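Local structure of transferrin (Manduca sexta, 6WB6) at residues K109-C114 / N215-F220; R354-S359 / N400-A405; K365-S370 / L382-E387. The protein binds a single ferric ion together with a carbonate anion and serves the transport of iron in the insect. All blocks are in the same frame, centred on the assembly; numbering follows the deposited sequence.

Contact 1: K109-C114 / N215-F220; sequences KGLRSC and NGEVAF
S113 and C114 pair in parallel with V218 and A219, and this is the tight end of the contact. The N-H of C114 reaches O of V218 at 2.7 Å, and the carbonyl of C114 takes the N-H of F220. O of R112 accepts from both E217 N, at 2.6 Å, and V218 N. On one face CB of S113 rests on CG1 of V218 and meets the rim of the F220 ring; on the other, CB of C114 meets CB of A219, and SG of C114 forms a disulfide with C210. OG of S113 is hydrogen-bonded to OG of S162.

Toward the partly exposed side, side chains and water take over. The R112 chain bends at chi3 (-71°), placing NE 2.7 Å from O of N215; NH2 grips the same oxygen, which lies in the guanidinium plane. The E217 carboxylate stacks on a face of that group, the planes 16° apart, a salt bridge of charges alone. OE1 of E217 accepts the backbone N-H of R112 at 2.8 Å and a bond from a water that also donates to O of G110. Strands 112-114 and 218-222 belong to a mixed beta-sheet of the alpha/beta domains characteristic of transferrins, within the iron-binding half.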
ATOM      1  N   LYS A 109     -23.023   8.040  22.508  1.00 20.48           N
ATOM      2  CA  LYS A 109     -23.220   9.177  21.618  1.00 27.20           C
ATOM      3  C   LYS A 109     -22.965  10.466  22.373  1.00 21.47           C
ATOM      4  O   LYS A 109     -23.382  10.621  23.518  1.00 20.80           O
ATOM      5  CB  LYS A 109     -24.648   9.201  21.058  1.00 21.43           C
ATOM      6  CG  LYS A 109     -24.944  10.429  20.148  1.00 23.76           C
ATOM      7  CD  LYS A 109     -26.412  10.448  19.699  1.00 38.17           C
ATOM      8  CE  LYS A 109     -26.605  10.812  18.196  1.00 46.40           C
ATOM      9  NZ  LYS A 109     -26.052  12.151  17.805  1.00 39.08           N
ATOM     10  N   GLY A 110     -22.298  11.400  21.713  1.00 19.44           N
ATOM     11  CA  GLY A 110     -22.024  12.673  22.302  1.00 20.03           C
ATOM     12  C   GLY A 110     -20.865  12.686  23.270  1.00 19.76           C
ATOM     13  O   GLY A 110     -20.535  13.756  23.796  1.00 19.39           O
ATOM     14  N   LEU A 111     -20.222  11.551  23.507  1.00 19.84           N
ATOM     15  CA  LEU A 111     -19.111  11.518  24.444  1.00 16.37           C
ATOM     16  C   LEU A 111     -17.823  11.977  23.771  1.00 15.33           C
ATOM     17  O   LEU A 111     -17.682  11.934  22.546  1.00 19.00           O
ATOM     18  CB  LEU A 111     -18.916  10.119  25.007  1.00 17.23           C
ATOM     19  CG  LEU A 111     -20.021   9.532  25.873  1.00 19.87           C
ATOM     20  CD1 LEU A 111     -19.542   8.175  26.355  1.00 22.44           C
ATOM     21  CD2 LEU A 111     -20.361  10.391  27.030  1.00 23.46           C
ATOM     22  N   ARG A 112     -16.882  12.440  24.593  1.00 17.07           N
ATOM     23  CA  ARG A 112     -15.515  12.648  24.153  1.00 18.07           C
ATOM     24  C   ARG A 112     -14.757  11.324  24.235  1.00 20.58           C
ATOM     25  O   ARG A 112     -14.560  10.785  25.331  1.00 18.82           O
ATOM     26  CB  ARG A 112     -14.845  13.717  25.006  1.00 24.96           C
ATOM     27  CG  ARG A 112     -15.599  15.043  25.092  1.00 19.60           C
ATOM     28  CD  ARG A 112     -14.760  16.035  25.881  1.00 21.39           C
ATOM     29  NE  ARG A 112     -14.727  15.658  27.289  1.00 25.89           N
ATOM     30  CZ  ARG A 112     -15.716  15.904  28.138  1.00 22.41           C
ATOM     31  NH1 ARG A 112     -16.790  16.554  27.713  1.00 22.19           N
ATOM     32  NH2 ARG A 112     -15.624  15.513  29.402  1.00 21.40           N
ATOM     33  N   SER A 113     -14.306  10.825  23.077  1.00 13.25           N
ATOM     34  CA  SER A 113     -13.829   9.456  22.902  1.00 19.53           C
ATOM     35  C   SER A 113     -12.326   9.410  22.682  1.00 16.41           C
ATOM     36  O   SER A 113     -11.768  10.253  21.982  1.00 19.57           O
ATOM     37  CB  SER A 113     -14.519   8.789  21.706  1.00 20.10           C
ATOM     38  OG  SER A 113     -14.188   9.428  20.487  1.00 20.37           O
ATOM     39  N   CYS A 114     -11.681   8.405  23.279  1.00 19.30           N
ATOM     40  CA  CYS A 114     -10.236   8.249  23.242  1.00 18.79           C
ATOM     41  C   CYS A 114      -9.891   6.948  22.541  1.00 13.83           C
ATOM     42  O   CYS A 114     -10.200   5.861  23.042  1.00 17.68           O
ATOM     43  CB  CYS A 114      -9.640   8.259  24.651  1.00 21.88           C
ATOM     44  SG  CYS A 114     -10.045   9.689  25.644  1.00 20.27           S
ATOM     45  N   ASN A 215      -9.666  14.413  30.298  1.00 21.96           N
ATOM     46  CA  ASN A 215     -11.103  14.615  30.447  1.00 16.84           C
ATOM     47  C   ASN A 215     -11.883  13.962  29.304  1.00 18.20           C
ATOM     48  O   ASN A 215     -12.982  14.383  28.978  1.00 16.16           O
ATOM     49  CB  ASN A 215     -11.424  16.112  30.535  1.00 22.88           C
ATOM     50  CG  ASN A 215     -12.733  16.393  31.219  1.00 22.78           C
ATOM     51  OD1 ASN A 215     -13.260  15.557  31.956  1.00 27.18           O
ATOM     52  ND2 ASN A 215     -13.267  17.592  31.001  1.00 34.59           N
ATOM     53  N   GLY A 216     -11.310  12.931  28.691  1.00 22.23           N
ATOM     54  CA  GLY A 216     -12.085  12.059  27.833  1.00 15.62           C
ATOM     55  C   GLY A 216     -13.129  11.313  28.624  1.00 17.89           C
ATOM     56  O   GLY A 216     -13.027  11.166  29.831  1.00 18.57           O
ATOM     57  N   GLU A 217     -14.156  10.824  27.928  1.00 13.57           N
ATOM     58  CA  GLU A 217     -15.255  10.170  28.617  1.00 19.90           C
ATOM     59  C   GLU A 217     -15.407   8.700  28.281  1.00 19.36           C
ATOM     60  O   GLU A 217     -16.141   7.997  28.985  1.00 12.87           O
ATOM     61  CB  GLU A 217     -16.572  10.894  28.318  1.00 23.99           C
ATOM     62  CG  GLU A 217     -16.762  12.178  29.110  1.00 19.52           C
ATOM     63  CD  GLU A 217     -17.722  13.123  28.416  1.00 27.21           C
ATOM     64  OE1 GLU A 217     -17.617  13.215  27.169  1.00 19.55           O
ATOM     65  OE2 GLU A 217     -18.575  13.752  29.102  1.00 23.47           O
ATOM     66  N   VAL A 218     -14.747   8.221  27.233  1.00 17.00           N
ATOM     67  CA  VAL A 218     -14.698   6.804  26.916  1.00 15.64           C
ATOM     68  C   VAL A 218     -13.374   6.541  26.223  1.00 10.49           C
ATOM     69  O   VAL A 218     -12.893   7.376  25.463  1.00 18.70           O
ATOM     70  CB  VAL A 218     -15.908   6.392  26.042  1.00 18.13           C
ATOM     71  CG1 VAL A 218     -15.911   7.173  24.740  1.00 19.20           C
ATOM     72  CG2 VAL A 218     -15.881   4.912  25.771  1.00 20.94           C
ATOM     73  N   ALA A 219     -12.774   5.390  26.508  1.00 15.72           N
ATOM     74  CA  ALA A 219     -11.507   4.985  25.907  1.00 13.05           C
ATOM     75  C   ALA A 219     -11.731   3.616  25.300  1.00 15.73           C
ATOM     76  O   ALA A 219     -12.354   2.760  25.927  1.00 15.25           O
ATOM     77  CB  ALA A 219     -10.369   4.925  26.932  1.00 20.04           C
ATOM     78  N   PHE A 220     -11.308   3.444  24.058  1.00 13.77           N
ATOM     79  CA  PHE A 220     -11.314   2.147  23.401  1.00 16.28           C
ATOM     80  C   PHE A 220      -9.880   1.617  23.380  1.00 16.10           C
ATOM     81  O   PHE A 220      -9.012   2.184  22.712  1.00 18.87           O
ATOM     82  CB  PHE A 220     -11.895   2.270  21.992  1.00 16.21           C
ATOM     83  CG  PHE A 220     -13.306   2.818  21.973  1.00 17.22           C
ATOM     84  CD1 PHE A 220     -14.374   2.012  22.301  1.00 15.70           C
ATOM     85  CD2 PHE A 220     -13.554   4.136  21.652  1.00 20.59           C
ATOM     86  CE1 PHE A 220     -15.669   2.508  22.284  1.00 20.58           C
ATOM     87  CE2 PHE A 220     -14.861   4.638  21.640  1.00 18.09           C
ATOM     88  CZ  PHE A 220     -15.909   3.820  21.964  1.00 19.80           C
TER
HETATM   89  O   HOH W   1     -19.218  14.930  25.915  1.00 18.81           O

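Contact 2: R354-S359 / N400-A405; sequences RLCVTS and NGSDLA
R354 and L355 meet D403 and L404 where the strand 352-357 of a beta-alpha-beta unit runs past the loop that leaves helix 390-399, a helix closed at N400 by a Schellman motif. The backbone bonds make a single bridge, L355 with L404. O of R354 accepts from both D403 N and L404 N, and the N-H of C356 points at O of L404 at 2.8 Å.

The charged bonds centre on the R354 side chain. Its bend at chi3 (-68°) places NE facing OD2 of D403, and NE and NH2 grip the carboxylate side-on, NE on OD2 at 3.0 Å and NH2 on OD1 at 2.9 Å. Both oxygens lie in the guanidinium plane, yet the nitrogens stand above the carboxylate plane, because the two planes are 50° apart. OD2 also takes the backbone N-H of R354 on its anti lone pair, so one aspartate holds both the main chain and the side chain of the arginine. End-on, NH1 and NH2 converge on O of N400 from one face of its carbonyl, each at 2.9 Å, while the peptide from G401 to S402 lies over a guanidinium face. An alanine in place of R354 would probably leave the buried D403 carboxylate without its countercharge and the carbonyl of N400 without these two donors.

The apolar contacts are smaller. CD1 of L355 packs on CG of L404, and CB of C356, whose SG is disulfide-bonded to C393, lies 3.9 Å from CB of A405.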
ATOM      1  N   ARG A 354     -14.109  -0.959  -9.538  1.00 18.64           N
ATOM      2  CA  ARG A 354     -13.924  -1.967 -10.583  1.00 23.75           C
ATOM      3  C   ARG A 354     -12.702  -1.574 -11.393  1.00 15.29           C
ATOM      4  O   ARG A 354     -12.711  -0.543 -12.074  1.00 22.01           O
ATOM      5  CB  ARG A 354     -15.149  -2.080 -11.487  1.00 18.82           C
ATOM      6  CG  ARG A 354     -16.446  -2.347 -10.762  1.00 19.69           C
ATOM      7  CD  ARG A 354     -17.626  -2.089 -11.659  1.00 19.65           C
ATOM      8  NE  ARG A 354     -17.729  -0.652 -11.948  1.00 25.25           N
ATOM      9  CZ  ARG A 354     -18.570  -0.114 -12.826  1.00 25.78           C
ATOM     10  NH1 ARG A 354     -19.391  -0.890 -13.531  1.00 24.30           N
ATOM     11  NH2 ARG A 354     -18.567   1.203 -13.024  1.00 31.87           N
ATOM     12  N   LEU A 355     -11.638  -2.354 -11.269  1.00 16.14           N
ATOM     13  CA  LEU A 355     -10.437  -2.140 -12.060  1.00 21.60           C
ATOM     14  C   LEU A 355     -10.561  -2.945 -13.341  1.00 24.44           C
ATOM     15  O   LEU A 355     -10.891  -4.133 -13.294  1.00 19.49           O
ATOM     16  CB  LEU A 355      -9.182  -2.576 -11.314  1.00 19.50           C
ATOM     17  CG  LEU A 355      -7.919  -2.613 -12.187  1.00 20.00           C
ATOM     18  CD1 LEU A 355      -7.552  -1.250 -12.703  1.00 18.76           C
ATOM     19  CD2 LEU A 355      -6.747  -3.259 -11.438  1.00 26.43           C
ATOM     20  N   CYS A 356     -10.287  -2.311 -14.468  1.00 29.21           N
ATOM     21  CA  CYS A 356     -10.341  -3.005 -15.744  1.00 19.04           C
ATOM     22  C   CYS A 356      -8.965  -3.587 -16.036  1.00 25.67           C
ATOM     23  O   CYS A 356      -7.952  -2.889 -15.918  1.00 20.31           O
ATOM     24  CB  CYS A 356     -10.775  -2.069 -16.864  1.00 29.02           C
ATOM     25  SG  CYS A 356     -11.118  -3.010 -18.401  1.00 29.12           S
ATOM     26  N   VAL A 357      -8.932  -4.880 -16.354  1.00 24.05           N
ATOM     27  CA  VAL A 357      -7.711  -5.595 -16.686  1.00 20.98           C
ATOM     28  C   VAL A 357      -7.832  -6.130 -18.108  1.00 25.72           C
ATOM     29  O   VAL A 357      -8.929  -6.315 -18.635  1.00 22.17           O
ATOM     30  CB  VAL A 357      -7.451  -6.745 -15.700  1.00 24.59           C
ATOM     31  CG1 VAL A 357      -7.398  -6.220 -14.274  1.00 29.94           C
ATOM     32  CG2 VAL A 357      -8.541  -7.779 -15.824  1.00 24.31           C
ATOM     33  N   THR A 358      -6.681  -6.401 -18.722  1.00 22.59           N
ATOM     34  CA  THR A 358      -6.633  -6.767 -20.132  1.00 30.96           C
ATOM     35  C   THR A 358      -6.144  -8.185 -20.385  1.00 31.16           C
ATOM     36  O   THR A 358      -5.814  -8.499 -21.529  1.00 29.09           O
ATOM     37  CB  THR A 358      -5.729  -5.815 -20.912  1.00 24.74           C
ATOM     38  OG1 THR A 358      -4.423  -5.814 -20.333  1.00 32.58           O
ATOM     39  CG2 THR A 358      -6.279  -4.401 -20.902  1.00 29.69           C
ATOM     40  N   SER A 359      -6.095  -9.051 -19.378  1.00 22.73           N
ATOM     41  CA  SER A 359      -5.681 -10.423 -19.630  1.00 23.55           C
ATOM     42  C   SER A 359      -6.194 -11.313 -18.514  1.00 25.98           C
ATOM     43  O   SER A 359      -6.549 -10.836 -17.428  1.00 18.98           O
ATOM     44  CB  SER A 359      -4.163 -10.531 -19.751  1.00 22.37           C
ATOM     45  OG  SER A 359      -3.541 -10.413 -18.494  1.00 26.32           O
ATOM     46  N   ASN A 400     -18.716   3.453 -18.040  1.00 22.41           N
ATOM     47  CA  ASN A 400     -18.968   3.001 -16.673  1.00 26.34           C
ATOM     48  C   ASN A 400     -19.131   1.483 -16.576  1.00 23.96           C
ATOM     49  O   ASN A 400     -19.811   0.972 -15.685  1.00 23.62           O
ATOM     50  CB  ASN A 400     -20.189   3.683 -16.077  1.00 27.08           C
ATOM     51  CG  ASN A 400     -20.203   3.606 -14.577  1.00 27.64           C
ATOM     52  OD1 ASN A 400     -19.147   3.637 -13.937  1.00 30.34           O
ATOM     53  ND2 ASN A 400     -21.392   3.471 -14.003  1.00 20.55           N
ATOM     54  N   GLY A 401     -18.532   0.737 -17.498  1.00 30.80           N
ATOM     55  CA  GLY A 401     -18.342  -0.675 -17.244  1.00 24.57           C
ATOM     56  C   GLY A 401     -17.239  -0.937 -16.244  1.00 21.61           C
ATOM     57  O   GLY A 401     -17.181  -2.021 -15.666  1.00 26.88           O
ATOM     58  N   SER A 402     -16.370   0.044 -16.037  1.00 24.67           N
ATOM     59  CA  SER A 402     -15.287  -0.011 -15.075  1.00 32.21           C
ATOM     60  C   SER A 402     -15.158   1.361 -14.442  1.00 23.54           C
ATOM     61  O   SER A 402     -15.684   2.353 -14.950  1.00 33.17           O
ATOM     62  CB  SER A 402     -13.954  -0.400 -15.724  1.00 23.45           C
ATOM     63  OG  SER A 402     -14.118  -1.467 -16.638  1.00 29.97           O
ATOM     64  N   ASP A 403     -14.429   1.410 -13.334  1.00 25.97           N
ATOM     65  CA  ASP A 403     -14.118   2.664 -12.673  1.00 16.60           C
ATOM     66  C   ASP A 403     -12.692   3.124 -12.922  1.00 22.44           C
ATOM     67  O   ASP A 403     -12.414   4.317 -12.781  1.00 21.96           O
ATOM     68  CB  ASP A 403     -14.357   2.523 -11.169  1.00 22.20           C
ATOM     69  CG  ASP A 403     -15.777   2.082 -10.856  1.00 27.39           C
ATOM     70  OD1 ASP A 403     -16.723   2.760 -11.335  1.00 26.03           O
ATOM     71  OD2 ASP A 403     -15.947   1.045 -10.169  1.00 20.00           O
ATOM     72  N   LEU A 404     -11.773   2.223 -13.264  1.00 15.62           N
ATOM     73  CA  LEU A 404     -10.450   2.696 -13.642  1.00 20.65           C
ATOM     74  C   LEU A 404      -9.740   1.657 -14.486  1.00 17.43           C
ATOM     75  O   LEU A 404     -10.061   0.470 -14.465  1.00 16.33           O
ATOM     76  CB  LEU A 404      -9.577   3.049 -12.420  1.00 11.71           C
ATOM     77  CG  LEU A 404      -9.166   1.911 -11.482  1.00 18.22           C
ATOM     78  CD1 LEU A 404      -8.189   2.410 -10.389  1.00 16.55           C
ATOM     79  CD2 LEU A 404     -10.358   1.262 -10.840  1.00 24.04           C
ATOM     80  N   ALA A 405      -8.719   2.138 -15.175  1.00 17.42           N
ATOM     81  CA  ALA A 405      -7.926   1.348 -16.081  1.00 18.82           C
ATOM     82  C   ALA A 405      -6.615   2.080 -16.220  1.00 24.19           C
ATOM     83  O   ALA A 405      -6.546   3.295 -16.007  1.00 22.57           O
ATOM     84  CB  ALA A 405      -8.625   1.169 -17.432  1.00 24.93           C
TER

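Contact 3: K365-S370 / L382-E387; sequences KCRAMS and LDCVQE
Helix 365-370 runs nearly antiparallel to strand 382-386 (171°, axes of the short segments 7.8 Å apart at closest), with C366 near C384 and S370 near L382. The arrangement is the return half of a beta-alpha-beta crossover, in which helix 360-375 links the neighbouring parallel strands 352-357 and 381-386 and packs against the second of them.

The covalent tie is the disulfide between SG of C366 and SG of C384, 2.0 Å long with a torsion of -89° about the S-S bond. SG of C366 stands anti to its backbone N (chi1 177°), whereas SG of C384 is anti to its carbonyl carbon, and the two sulfurs meet in the gap between helix and strand. CG of R367 touches SG of C384 at the more exposed border. There one water accepts from NE of R367 and donates to O of C384, bridging helix and strand.

L382 fills the buried side. Its CD2 lies against O of C366 and touches CG and CE of M369, and its CB packs on CB of S370. F618 and I631 lie against M369 beyond the two segments. A second water, held by O of S370 and the N-H of L382, joins the helix to the strand's backbone. Beside it the S370 hydroxyl reaches across directly: OG donates to O of L382 at 2.6 Å, in the carbonyl plane and on a lone pair.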
ATOM      1  N   LYS A 365      -4.704 -11.991 -11.025  1.00 16.71           N
ATOM      2  CA  LYS A 365      -3.945 -11.208 -10.059  1.00 17.93           C
ATOM      3  C   LYS A 365      -4.845 -10.194  -9.373  1.00 21.94           C
ATOM      4  O   LYS A 365      -4.757  -9.991  -8.153  1.00 18.41           O
ATOM      5  CB  LYS A 365      -2.757 -10.513 -10.747  1.00 14.60           C
ATOM      6  CG  LYS A 365      -1.842  -9.754  -9.770  1.00 21.53           C
ATOM      7  CD  LYS A 365      -0.625  -9.116 -10.424  1.00 21.86           C
ATOM      8  CE  LYS A 365       0.113  -8.249  -9.407  1.00 12.26           C
ATOM      9  NZ  LYS A 365       1.412  -7.666  -9.881  1.00 21.58           N
ATOM     10  N   CYS A 366      -5.747  -9.578 -10.133  1.00 19.40           N
ATOM     11  CA  CYS A 366      -6.689  -8.626  -9.550  1.00 15.32           C
ATOM     12  C   CYS A 366      -7.613  -9.305  -8.544  1.00 18.76           C
ATOM     13  O   CYS A 366      -7.947  -8.734  -7.497  1.00 18.06           O
ATOM     14  CB  CYS A 366      -7.486  -7.961 -10.671  1.00 24.38           C
ATOM     15  SG  CYS A 366      -8.727  -6.824 -10.112  1.00 21.81           S
ATOM     16  N   ARG A 367      -8.017 -10.546  -8.825  1.00 19.71           N
ATOM     17  CA  ARG A 367      -8.907 -11.245  -7.904  1.00 13.57           C
ATOM     18  C   ARG A 367      -8.185 -11.667  -6.630  1.00 19.35           C
ATOM     19  O   ARG A 367      -8.779 -11.639  -5.551  1.00 14.37           O
ATOM     20  CB  ARG A 367      -9.525 -12.459  -8.581  1.00 23.20           C
ATOM     21  CG  ARG A 367     -10.627 -12.050  -9.565  1.00 22.58           C
ATOM     22  CD  ARG A 367     -11.246 -13.263 -10.283  1.00 29.73           C
ATOM     23  NE  ARG A 367     -12.357 -12.844 -11.134  1.00 32.46           N
ATOM     24  CZ  ARG A 367     -12.783 -13.517 -12.196  1.00 34.64           C
ATOM     25  NH1 ARG A 367     -12.184 -14.657 -12.550  1.00 31.64           N
ATOM     26  NH2 ARG A 367     -13.809 -13.044 -12.905  1.00 29.40           N
ATOM     27  N   ALA A 368      -6.926 -12.112  -6.737  1.00 19.42           N
ATOM     28  CA  ALA A 368      -6.176 -12.458  -5.531  1.00 19.65           C
ATOM     29  C   ALA A 368      -5.885 -11.201  -4.724  1.00 18.21           C
ATOM     30  O   ALA A 368      -5.998 -11.199  -3.497  1.00 22.63           O
ATOM     31  CB  ALA A 368      -4.880 -13.195  -5.898  1.00 18.33           C
ATOM     32  N   MET A 369      -5.581 -10.106  -5.413  1.00 16.66           N
ATOM     33  CA  MET A 369      -5.400  -8.822  -4.752  1.00 17.27           C
ATOM     34  C   MET A 369      -6.687  -8.345  -4.088  1.00 15.44           C
ATOM     35  O   MET A 369      -6.651  -7.767  -2.998  1.00 18.67           O
ATOM     36  CB  MET A 369      -4.905  -7.807  -5.771  1.00 23.69           C
ATOM     37  CG  MET A 369      -4.602  -6.452  -5.232  1.00 32.64           C
ATOM     38  SD  MET A 369      -3.549  -5.569  -6.380  1.00 35.97           S
ATOM     39  CE  MET A 369      -4.475  -5.758  -7.897  1.00 32.15           C
ATOM     40  N   SER A 370      -7.838  -8.560  -4.725  1.00 14.06           N
ATOM     41  CA  SER A 370      -9.093  -8.114  -4.128  1.00 19.96           C
ATOM     42  C   SER A 370      -9.370  -8.843  -2.829  1.00 16.41           C
ATOM     43  O   SER A 370      -9.797  -8.233  -1.855  1.00 12.15           O
ATOM     44  CB  SER A 370     -10.268  -8.337  -5.071  1.00 14.28           C
ATOM     45  OG  SER A 370     -11.446  -8.182  -4.350  1.00 20.32           O
ATOM     46  N   LEU A 382     -12.464  -4.255  -4.045  1.00 22.38           N
ATOM     47  CA  LEU A 382     -11.928  -4.242  -5.398  1.00 20.93           C
ATOM     48  C   LEU A 382     -12.657  -5.291  -6.231  1.00 21.54           C
ATOM     49  O   LEU A 382     -12.706  -6.475  -5.870  1.00 24.83           O
ATOM     50  CB  LEU A 382     -10.421  -4.486  -5.379  1.00 17.89           C
ATOM     51  CG  LEU A 382      -9.687  -4.552  -6.706  1.00 24.98           C
ATOM     52  CD1 LEU A 382      -9.632  -3.200  -7.370  1.00 17.70           C
ATOM     53  CD2 LEU A 382      -8.288  -5.075  -6.458  1.00 19.21           C
ATOM     54  N   ASP A 383     -13.236  -4.862  -7.334  1.00 26.11           N
ATOM     55  CA  ASP A 383     -13.746  -5.818  -8.296  1.00 19.53           C
ATOM     56  C   ASP A 383     -12.873  -5.765  -9.538  1.00 24.08           C
ATOM     57  O   ASP A 383     -12.114  -4.819  -9.751  1.00 24.30           O
ATOM     58  CB  ASP A 383     -15.203  -5.545  -8.615  1.00 18.05           C
ATOM     59  CG  ASP A 383     -15.848  -6.671  -9.376  1.00 35.97           C
ATOM     60  OD1 ASP A 383     -15.169  -7.703  -9.606  1.00 38.32           O
ATOM     61  OD2 ASP A 383     -17.033  -6.528  -9.735  1.00 34.52           O
ATOM     62  N   CYS A 384     -12.944  -6.838 -10.314  1.00 25.99           N
ATOM     63  CA  CYS A 384     -12.070  -7.061 -11.453  1.00 25.15           C
ATOM     64  C   CYS A 384     -12.923  -7.301 -12.692  1.00 23.62           C
ATOM     65  O   CYS A 384     -13.804  -8.168 -12.688  1.00 25.95           O
ATOM     66  CB  CYS A 384     -11.149  -8.258 -11.173  1.00 24.65           C
ATOM     67  SG  CYS A 384     -10.235  -8.084  -9.611  1.00 25.98           S
ATOM     68  N   VAL A 385     -12.659  -6.537 -13.744  1.00 22.58           N
ATOM     69  CA  VAL A 385     -13.424  -6.601 -14.983  1.00 27.86           C
ATOM     70  C   VAL A 385     -12.451  -6.666 -16.150  1.00 29.81           C
ATOM     71  O   VAL A 385     -11.481  -5.903 -16.206  1.00 20.62           O
ATOM     72  CB  VAL A 385     -14.365  -5.397 -15.129  1.00 35.86           C
ATOM     73  CG1 VAL A 385     -14.945  -5.343 -16.535  1.00 32.10           C
ATOM     74  CG2 VAL A 385     -15.478  -5.498 -14.091  1.00 34.72           C
ATOM     75  N   GLN A 386     -12.714  -7.566 -17.089  1.00 25.93           N
ATOM     76  CA  GLN A 386     -11.730  -7.924 -18.101  1.00 29.69           C
ATOM     77  C   GLN A 386     -12.218  -7.565 -19.497  1.00 28.11           C
ATOM     78  O   GLN A 386     -13.262  -8.049 -19.949  1.00 31.45           O
ATOM     79  CB  GLN A 386     -11.395  -9.407 -18.047  1.00 37.43           C
ATOM     80  CG  GLN A 386     -10.056  -9.710 -18.730  1.00 35.59           C
ATOM     81  CD  GLN A 386      -9.969 -11.110 -19.240  1.00 28.59           C
ATOM     82  OE1 GLN A 386     -10.743 -11.975 -18.839  1.00 42.53           O
ATOM     83  NE2 GLN A 386      -9.044 -11.345 -20.145  1.00 29.47           N
ATOM     84  N   GLU A 387     -11.441  -6.754 -20.185  1.00 25.28           N
ATOM     85  CA  GLU A 387     -11.630  -6.504 -21.601  1.00 34.73           C
ATOM     86  C   GLU A 387     -10.388  -7.020 -22.304  1.00 30.74           C
ATOM     87  O   GLU A 387      -9.411  -7.408 -21.663  1.00 30.28           O
ATOM     88  CB  GLU A 387     -11.859  -5.013 -21.883  1.00 30.58           C
ATOM     89  CG  GLU A 387     -13.073  -4.450 -21.156  1.00 33.78           C
ATOM     90  CD  GLU A 387     -14.378  -4.933 -21.761  1.00 27.20           C
ATOM     91  OE1 GLU A 387     -14.407  -5.228 -22.974  1.00 31.83           O
ATOM     92  OE2 GLU A 387     -15.359  -5.046 -21.008  1.00 28.66           O
TER
HETATM   93  O   HOH W   2     -13.689 -10.310 -10.969  1.00 28.87           O
HETATM   94  O   HOH W   3     -11.283  -5.749  -2.206  1.00 19.44           O

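Contacts 2 and 3 share one piece of fold, with centres about 9 Å apart: strands 352-357 and 381-386 are neighbours in a sheet, and V357 N lies 2.8 Å from O of V385 across them. Contact 1 sits in the iron-binding half, its centre about 42 Å from that of contact 2. Contact 2 is the buried one, while contacts 1 and 3 are each partly open. Contact 1 pairs parallel strands, contact 2 makes a single bridge. An arginine-carboxylate pair recurs in both, stacked at the exposed border in contact 1 and in a bidentate salt bridge to a buried aspartate in contact 2. Contact 3 relies instead on a disulfide, leucine packing, a serine-carbonyl bond and bridging waters.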